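Local coordinates for protein putative dioxygenase (1H-3-hydroxy-4-oxoquinaldine 2,4-dioxygenase) (Mycobacteroides abscessus subsp. abscessus, PDB 6RA3) that cleaves the ring of the Pseudomonas quinolone signal PQS with dioxygen, releasing N-octanoylanthranilate and carbon monoxide, on an alpha/beta-hydrolase scaffold, at residues A[39-42]-A[43-47]; A[149-152]-A[153-157]; A[160-163]-A[164-167]. All coordinates share one frame; numbering follows the deposited sequence.

Contact 1 of 3, residues A[39-42]-A[43-47]; sequences DGML and PYLRA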
loop_
_atom_site.group_PDB
_atom_site.type_symbol
_atom_site.label_atom_id
_atom_site.label_comp_id
_atom_site.label_asym_id
_atom_site.label_seq_id
_atom_site.Cartn_x
_atom_site.Cartn_y
_atom_site.Cartn_z
ATOM N N ASP A 39 -2.660 10.343 -10.690
ATOM C CA ASP A 39 -2.502 9.042 -11.339
ATOM C C ASP A 39 -2.595 9.169 -12.851
ATOM O O ASP A 39 -1.863 8.492 -13.580
ATOM C CB ASP A 39 -3.567 8.059 -10.858
ATOM C CG ASP A 39 -3.224 7.416 -9.513
ATOM O OD1 ASP A 39 -2.074 7.570 -9.049
ATOM O OD2 ASP A 39 -4.115 6.771 -8.929
ATOM N N GLY A 40 -3.523 9.997 -13.345
ATOM C CA GLY A 40 -3.724 10.099 -14.781
ATOM C C GLY A 40 -2.555 10.745 -15.496
ATOM O O GLY A 40 -2.210 10.352 -16.610
ATOM N N MET A 41 -1.955 11.768 -14.880
ATOM C CA MET A 41 -0.838 12.493 -15.466
ATOM C C MET A 41 0.488 11.781 -15.249
ATOM O O MET A 41 1.439 12.012 -16.006
ATOM C CB MET A 41 -0.726 13.896 -14.850
ATOM C CG MET A 41 -1.795 14.939 -15.311
ATOM S SD MET A 41 -1.686 16.479 -14.375
ATOM C CE MET A 41 -0.035 17.044 -14.656
ATOM N N LEU A 42 0.575 10.947 -14.214
ATOM C CA LEU A 42 1.852 10.363 -13.811
ATOM C C LEU A 42 2.592 9.644 -14.935
ATOM O O LEU A 42 3.810 9.837 -15.062
ATOM C CB LEU A 42 1.586 9.403 -12.654
ATOM C CG LEU A 42 2.830 8.666 -12.175
ATOM C CD1 LEU A 42 3.902 9.638 -11.737
ATOM C CD2 LEU A 42 2.429 7.763 -11.048
ATOM N N PRO A 43 1.969 8.789 -15.735
ATOM C CA PRO A 43 2.758 8.109 -16.779
ATOM C C PRO A 43 3.470 9.080 -17.707
ATOM O O PRO A 43 4.605 8.823 -18.123
ATOM C CB PRO A 43 1.711 7.278 -17.525
ATOM C CG PRO A 43 0.473 7.315 -16.695
ATOM C CD PRO A 43 0.531 8.497 -15.838
ATOM N N TYR A 44 2.828 10.216 -18.014
ATOM C CA TYR A 44 3.397 11.228 -18.894
ATOM C C TYR A 44 4.461 12.044 -18.176
ATOM O O TYR A 44 5.507 12.343 -18.750
ATOM C CB TYR A 44 2.286 12.143 -19.434
ATOM C CG TYR A 44 1.153 11.409 -20.106
ATOM C CD1 TYR A 44 1.237 11.018 -21.433
ATOM C CD2 TYR A 44 -0.011 11.114 -19.419
ATOM C CE1 TYR A 44 0.191 10.345 -22.051
ATOM C CE2 TYR A 44 -1.056 10.440 -20.026
ATOM C CZ TYR A 44 -0.954 10.068 -21.348
ATOM O OH TYR A 44 -1.993 9.396 -21.954
ATOM N N LEU A 45 4.239 12.385 -16.907
ATOM C CA LEU A 45 5.229 13.177 -16.178
ATOM C C LEU A 45 6.515 12.387 -15.965
ATOM O O LEU A 45 7.628 12.917 -16.135
ATOM C CB LEU A 45 4.660 13.634 -14.825
ATOM C CG LEU A 45 3.475 14.615 -14.848
ATOM C CD1 LEU A 45 3.035 14.973 -13.418
ATOM C CD2 LEU A 45 3.835 15.881 -15.653
ATOM N N ARG A 46 6.383 11.126 -15.550
ATOM C CA ARG A 46 7.570 10.367 -15.152
ATOM C C ARG A 46 8.411 9.978 -16.368
ATOM O O ARG A 46 9.620 9.750 -16.236
ATOM C CB ARG A 46 7.163 9.120 -14.331
ATOM C CG ARG A 46 6.363 8.087 -15.094
ATOM C CD ARG A 46 6.164 6.775 -14.337
ATOM N NE ARG A 46 5.746 5.673 -15.220
ATOM C CZ ARG A 46 5.435 4.439 -14.802
ATOM N NH1 ARG A 46 5.493 4.142 -13.508
ATOM N NH2 ARG A 46 5.058 3.483 -15.659
ATOM N N ALA A 47 7.795 9.908 -17.552
ATOM C CA ALA A 47 8.567 9.715 -18.772
ATOM C C ALA A 47 9.419 10.931 -19.078
ATOM O O ALA A 47 10.478 10.802 -19.694
ATOM C CB ALA A 47 7.639 9.412 -19.941
#

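Contact 2 of 3, residues A[149-152]-A[153-157]; sequences DGLV and QSWLA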
loop_
_atom_site.group_PDB
_atom_site.type_symbol
_atom_site.label_atom_id
_atom_site.label_comp_id
_atom_site.label_asym_id
_atom_site.label_seq_id
_atom_site.Cartn_x
_atom_site.Cartn_y
_atom_site.Cartn_z
ATOM N N ASP A 149 -20.951 18.477 -0.511
ATOM C CA ASP A 149 -21.720 18.054 -1.685
ATOM C C ASP A 149 -21.985 19.234 -2.623
ATOM O O ASP A 149 -21.970 19.079 -3.848
ATOM C CB ASP A 149 -23.047 17.416 -1.261
ATOM C CG ASP A 149 -22.873 16.236 -0.318
ATOM O OD1 ASP A 149 -21.723 15.799 -0.055
ATOM O OD2 ASP A 149 -23.915 15.745 0.175
ATOM N N GLY A 150 -22.223 20.422 -2.061
ATOM C CA GLY A 150 -22.440 21.597 -2.895
ATOM C C GLY A 150 -21.212 21.982 -3.705
ATOM O O GLY A 150 -21.308 22.267 -4.904
ATOM N N LEU A 151 -20.040 22.021 -3.055
ATOM C CA LEU A 151 -18.816 22.336 -3.783
ATOM C C LEU A 151 -18.543 21.283 -4.851
ATOM O O LEU A 151 -18.174 21.620 -5.982
ATOM C CB LEU A 151 -17.635 22.469 -2.811
ATOM C CG LEU A 151 -17.543 23.810 -2.055
ATOM C CD1 LEU A 151 -16.441 23.819 -0.995
ATOM C CD2 LEU A 151 -17.354 25.005 -3.021
ATOM N N VAL A 152 -18.799 20.010 -4.528
ATOM C CA VAL A 152 -18.505 18.909 -5.444
ATOM C C VAL A 152 -19.396 18.969 -6.681
ATOM O O VAL A 152 -18.925 18.779 -7.810
ATOM C CB VAL A 152 -18.653 17.559 -4.714
ATOM C CG1 VAL A 152 -18.841 16.391 -5.721
ATOM C CG2 VAL A 152 -17.445 17.319 -3.823
ATOM N N GLN A 153 -20.707 19.167 -6.491
ATOM C CA GLN A 153 -21.606 19.197 -7.646
ATOM C C GLN A 153 -21.211 20.295 -8.634
ATOM O O GLN A 153 -21.287 20.088 -9.850
ATOM C CB GLN A 153 -23.054 19.371 -7.194
ATOM C CG GLN A 153 -23.849 18.055 -7.142
ATOM C CD GLN A 153 -23.046 16.871 -6.597
ATOM O OE1 GLN A 153 -22.778 15.900 -7.323
ATOM N NE2 GLN A 153 -22.670 16.936 -5.315
ATOM N N SER A 154 -20.761 21.460 -8.134
ATOM C CA SER A 154 -20.314 22.521 -9.043
ATOM C C SER A 154 -18.942 22.210 -9.652
ATOM O O SER A 154 -18.625 22.686 -10.752
ATOM C CB SER A 154 -20.305 23.883 -8.322
ATOM O OG SER A 154 -19.283 24.002 -7.343
ATOM N N TRP A 155 -18.122 21.411 -8.959
ATOM C CA TRP A 155 -16.844 20.955 -9.509
ATOM C C TRP A 155 -17.048 19.954 -10.652
ATOM O O TRP A 155 -16.305 19.965 -11.645
ATOM C CB TRP A 155 -16.015 20.338 -8.385
ATOM C CG TRP A 155 -15.494 21.339 -7.383
ATOM C CD1 TRP A 155 -15.397 22.690 -7.543
ATOM C CD2 TRP A 155 -14.997 21.057 -6.066
ATOM N NE1 TRP A 155 -14.866 23.269 -6.408
ATOM C CE2 TRP A 155 -14.620 22.286 -5.487
ATOM C CE3 TRP A 155 -14.834 19.880 -5.322
ATOM C CZ2 TRP A 155 -14.085 22.377 -4.201
ATOM C CZ3 TRP A 155 -14.314 19.977 -4.041
ATOM C CH2 TRP A 155 -13.941 21.222 -3.498
ATOM N N LEU A 156 -18.055 19.087 -10.530
ATOM C CA LEU A 156 -18.373 18.119 -11.579
ATOM C C LEU A 156 -19.067 18.776 -12.769
ATOM O O LEU A 156 -18.831 18.382 -13.919
ATOM C CB LEU A 156 -19.275 17.008 -11.022
ATOM C CG LEU A 156 -18.749 16.127 -9.901
ATOM C CD1 LEU A 156 -19.787 15.097 -9.546
ATOM C CD2 LEU A 156 -17.442 15.452 -10.329
ATOM N N ALA A 157 -19.957 19.734 -12.506
ATOM C CA ALA A 157 -20.690 20.441 -13.555
ATOM C C ALA A 157 -21.420 19.457 -14.468
ATOM O O ALA A 157 -21.521 19.656 -15.680
ATOM C CB ALA A 157 -19.752 21.335 -14.360
#

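Contact 3 of 3, residues A[160-163]-A[164-167]; sequences TNQA and VLDH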
loop_
_atom_site.group_PDB
_atom_site.type_symbol
_atom_site.label_atom_id
_atom_site.label_comp_id
_atom_site.label_asym_id
_atom_site.label_seq_id
_atom_site.Cartn_x
_atom_site.Cartn_y
_atom_site.Cartn_z
ATOM N N THR A 160 -19.421 13.389 -17.368
ATOM C CA THR A 160 -19.451 11.927 -17.413
ATOM C C THR A 160 -18.045 11.322 -17.465
ATOM O O THR A 160 -17.905 10.109 -17.668
ATOM C CB THR A 160 -20.292 11.401 -18.599
ATOM O OG1 THR A 160 -19.764 11.879 -19.845
ATOM C CG2 THR A 160 -21.757 11.821 -18.472
ATOM N N ASN A 161 -17.002 12.131 -17.280
ATOM C CA ASN A 161 -15.629 11.631 -17.268
ATOM C C ASN A 161 -15.408 10.631 -16.125
ATOM O O ASN A 161 -15.458 10.997 -14.947
ATOM C CB ASN A 161 -14.660 12.811 -17.161
ATOM C CG ASN A 161 -13.226 12.379 -17.150
ATOM O OD1 ASN A 161 -12.739 11.855 -16.149
ATOM N ND2 ASN A 161 -12.526 12.605 -18.257
ATOM N N GLN A 162 -15.157 9.362 -16.461
ATOM C CA GLN A 162 -15.076 8.317 -15.438
ATOM C C GLN A 162 -13.915 8.549 -14.474
ATOM O O GLN A 162 -14.045 8.265 -13.279
ATOM C CB GLN A 162 -14.964 6.944 -16.112
ATOM C CG GLN A 162 -15.382 5.750 -15.249
ATOM C CD GLN A 162 -16.847 5.806 -14.828
ATOM O OE1 GLN A 162 -17.569 6.748 -15.170
ATOM N NE2 GLN A 162 -17.290 4.794 -14.082
ATOM N N ALA A 163 -12.787 9.083 -14.958
ATOM C CA ALA A 163 -11.672 9.404 -14.066
ATOM C C ALA A 163 -12.088 10.413 -12.998
ATOM O O ALA A 163 -11.804 10.224 -11.809
ATOM C CB ALA A 163 -10.476 9.938 -14.871
ATOM N N VAL A 164 -12.734 11.508 -13.408
ATOM C CA VAL A 164 -13.130 12.543 -12.454
ATOM C C VAL A 164 -14.210 12.011 -11.513
ATOM O O VAL A 164 -14.122 12.168 -10.291
ATOM C CB VAL A 164 -13.588 13.819 -13.188
ATOM C CG1 VAL A 164 -14.101 14.875 -12.198
ATOM C CG2 VAL A 164 -12.448 14.413 -13.967
ATOM N N LEU A 165 -15.228 11.350 -12.065
ATOM C CA LEU A 165 -16.268 10.761 -11.231
ATOM C C LEU A 165 -15.681 9.783 -10.224
ATOM O O LEU A 165 -15.969 9.875 -9.026
ATOM C CB LEU A 165 -17.307 10.058 -12.097
ATOM C CG LEU A 165 -18.237 10.971 -12.886
ATOM C CD1 LEU A 165 -19.190 10.114 -13.664
ATOM C CD2 LEU A 165 -18.984 11.949 -11.971
ATOM N N ASP A 166 -14.876 8.820 -10.695
ATOM C CA ASP A 166 -14.316 7.818 -9.795
ATOM C C ASP A 166 -13.471 8.470 -8.705
ATOM O O ASP A 166 -13.531 8.065 -7.538
ATOM C CB ASP A 166 -13.492 6.797 -10.584
ATOM C CG ASP A 166 -14.355 5.719 -11.229
ATOM O OD1 ASP A 166 -15.579 5.693 -10.996
ATOM O OD2 ASP A 166 -13.808 4.889 -11.972
ATOM N N HIS A 167 -12.700 9.501 -9.055
ATOM C CA HIS A 167 -11.821 10.144 -8.082
ATOM C C HIS A 167 -12.617 10.835 -6.981
ATOM O O HIS A 167 -12.236 10.788 -5.801
ATOM C CB HIS A 167 -10.940 11.144 -8.792
ATOM C CG HIS A 167 -10.078 11.950 -7.879
ATOM N ND1 HIS A 167 -8.867 11.492 -7.404
ATOM C CD2 HIS A 167 -10.230 13.197 -7.383
ATOM C CE1 HIS A 167 -8.330 12.415 -6.626
ATOM N NE2 HIS A 167 -9.134 13.462 -6.608
#

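Contact 1 of 3, residues A[39-42]-A[43-47]
Met41 and Leu45 meet through their methyl ends, Met41 CE lying 3.9 Å from Leu45 CD1, while the two backbones are tied by the bond from Leu45 N to Met41 O (3.0 Å), which arrives in the carbonyl plane. The thioether chain runs out straight and then turns at its last torsion (chi3 58°), and this bend puts the methyl beside the leucine branch. Met41 O also receives a weak, bent bond from Tyr44 N, so the carbonyl is shared between the third and fourth residues beyond it. The Tyr44 ring turns its edge to the same turn: Gly40 O lies in the ring plane, 3.6 Å from Tyr44 CE2. One residue further on, Arg46 N donates to Leu42 O at 2.9 Å and nearly straight (169°). Arg46 CG stands between its own backbone N and carbonyl carbon (chi1 65°), which brings it to 3.1 Å from Leu42 O and lays the start of the arginine chain against Leu42, whose CD1 is 4.2 Å from Arg46 CB. Pro43 lacks an N-H and sits in the first turn, where no amide hydrogen is needed. Beyond this shell, the arginine extends to a hydrogen bond from NH1 to Gln17 and a cation-pi contact with Tyr170 of the second subunit, and Asp39 forms a salt bridge with Arg53. The contact thus opens helix 42-48, with Met41 and Tyr44 against helix 253-266, Leu42 against strand 51-54, and Leu45 packed on strands 24-28, 51-54 and 90-95 of the central sheet.

Contact 2 of 3, residues A[149-152]-A[153-157]
Trp155 lays one face of its indole over the backbone and side chain of Leu151, four residues earlier. Leu151 CB stands 4.0 Å from the centroid of the six-membered ring and only 16° off the ring normal, a CH-pi contact over the face. Leu151 O approaches that face too, nearer the rim, 3.0 Å from Trp155 CG. The first torsion (chi1 -71°) sends CG back along the helix, and chi2 then turns the indole face to Leu151. Val152 crosses the indole at about a right angle, its CG2 branch reaching Trp155 CE3 at 4.0 Å, while the other branch, CG1, meets Leu156 CD1 at 4.1 Å. The two branches of one valine thus serve two neighbours.

All this belongs to the last turns of helix 144-156; Ala157, with positive phi, is the first residue to leave the helix. The helix lies between the sixth strand, 116-120, and strand 209-214, a position consistent with the cap of the alpha/beta-hydrolase fold. Trp155 stacks its ring on that of His246, the probable proton donor/acceptor, which follows the last strand, 236-240, where this fold usually carries its triad histidine; the two residues are also joined through the backbone. With Leu151 over one face and His246 stacked on the ring, the rotation of the indole is probably restricted.

Two carbonyls each take a second donor. Asp149 O accepts Gln153 N and also Gln153 NE2, the latter at 2.7 Å, from opposite faces of its plane; a bend in the glutamine chain (chi2 40°) folds the amide back to reach it. Leu151 O accepts Trp155 N at 3.0 Å and, well off the carbonyl plane, the hydroxyl Ser154 OG, also at 3.0 Å. By contrast, the bond from Ser154 N to Gly150 O is long and weak.

Contact 3 of 3, residues A[160-163]-A[164-167]
The amide of Asn161 presents its oxygen to the helix that starts after it: Val164 N donates to Asn161 OD1 at 2.8 Å, in the plane of the side-chain carbonyl and fairly straight (161°). Val164 CG2 lies 3.4 Å from the same OD1, and the two side chains cross at about a right angle. A second amide, that of Gln162, is held more loosely. It and the carboxylate of Asp166 are turned 67° apart, with Gln162 NE2 and Asp166 OD1 at 3.6 Å, a loose polar approach. A bend at chi2 brings the glutamine amide over the next turn, where its OE1 also comes within 4.0 Å of Leu165 CD1. The third flat group, the ring of His167, swings away from this turn to His33, to which NE2 is hydrogen-bonded, the two rings meeting at a steep inclination.

Asn161 is the N-cap residue of helix 162-170. Its CG is anti to the backbone N (chi1 -180°), a setting from which OD1 can reach forward to the amide three residues on, one of those that open a helix without a carbonyl from a preceding turn. Its own backbone O takes Leu165 N at 2.9 Å, almost perfectly straight, so the residue closes the first turn with both side chain and main chain. The next two bonds, Asp166 N to Gln162 O at 2.8 Å and His167 N to Ala163 O, continue the ladder with donors tilted from the carbonyl planes. Asp166 OD1 has a further, weak and long ion pair with Arg169.

Around the helix start, Val164 and Leu165 rest on helix 144-156, Val164 also meets Thr245 and Phe247 in a loop, and Asn161, Ala163, Val164 and His167 lie against helix 248-251.

How the contacts relate
Contacts 2 and 3 are neighbours on successive helices, their centres 13 Å apart: Leu156 of the first packs on Val164 and Leu165 of the second, with Leu156 CD2 3.9 Å from Val164 CG1. Both lie near His246, the probable catalytic histidine, but at different range, the Trp155 side chain about 3 Å from its side chain and that of Val164 about 7 Å. Trp155 also lies about 6 Å, side chain to side chain, from His97, a probable substrate-binding residue. Contact 1 stands apart beside the central sheet, away from His246 and His97, its centre 17 Å from that of contact 3; its Arg46 side chain is about 13 Å from a bound 2-(octanoylamino)benzoic acid.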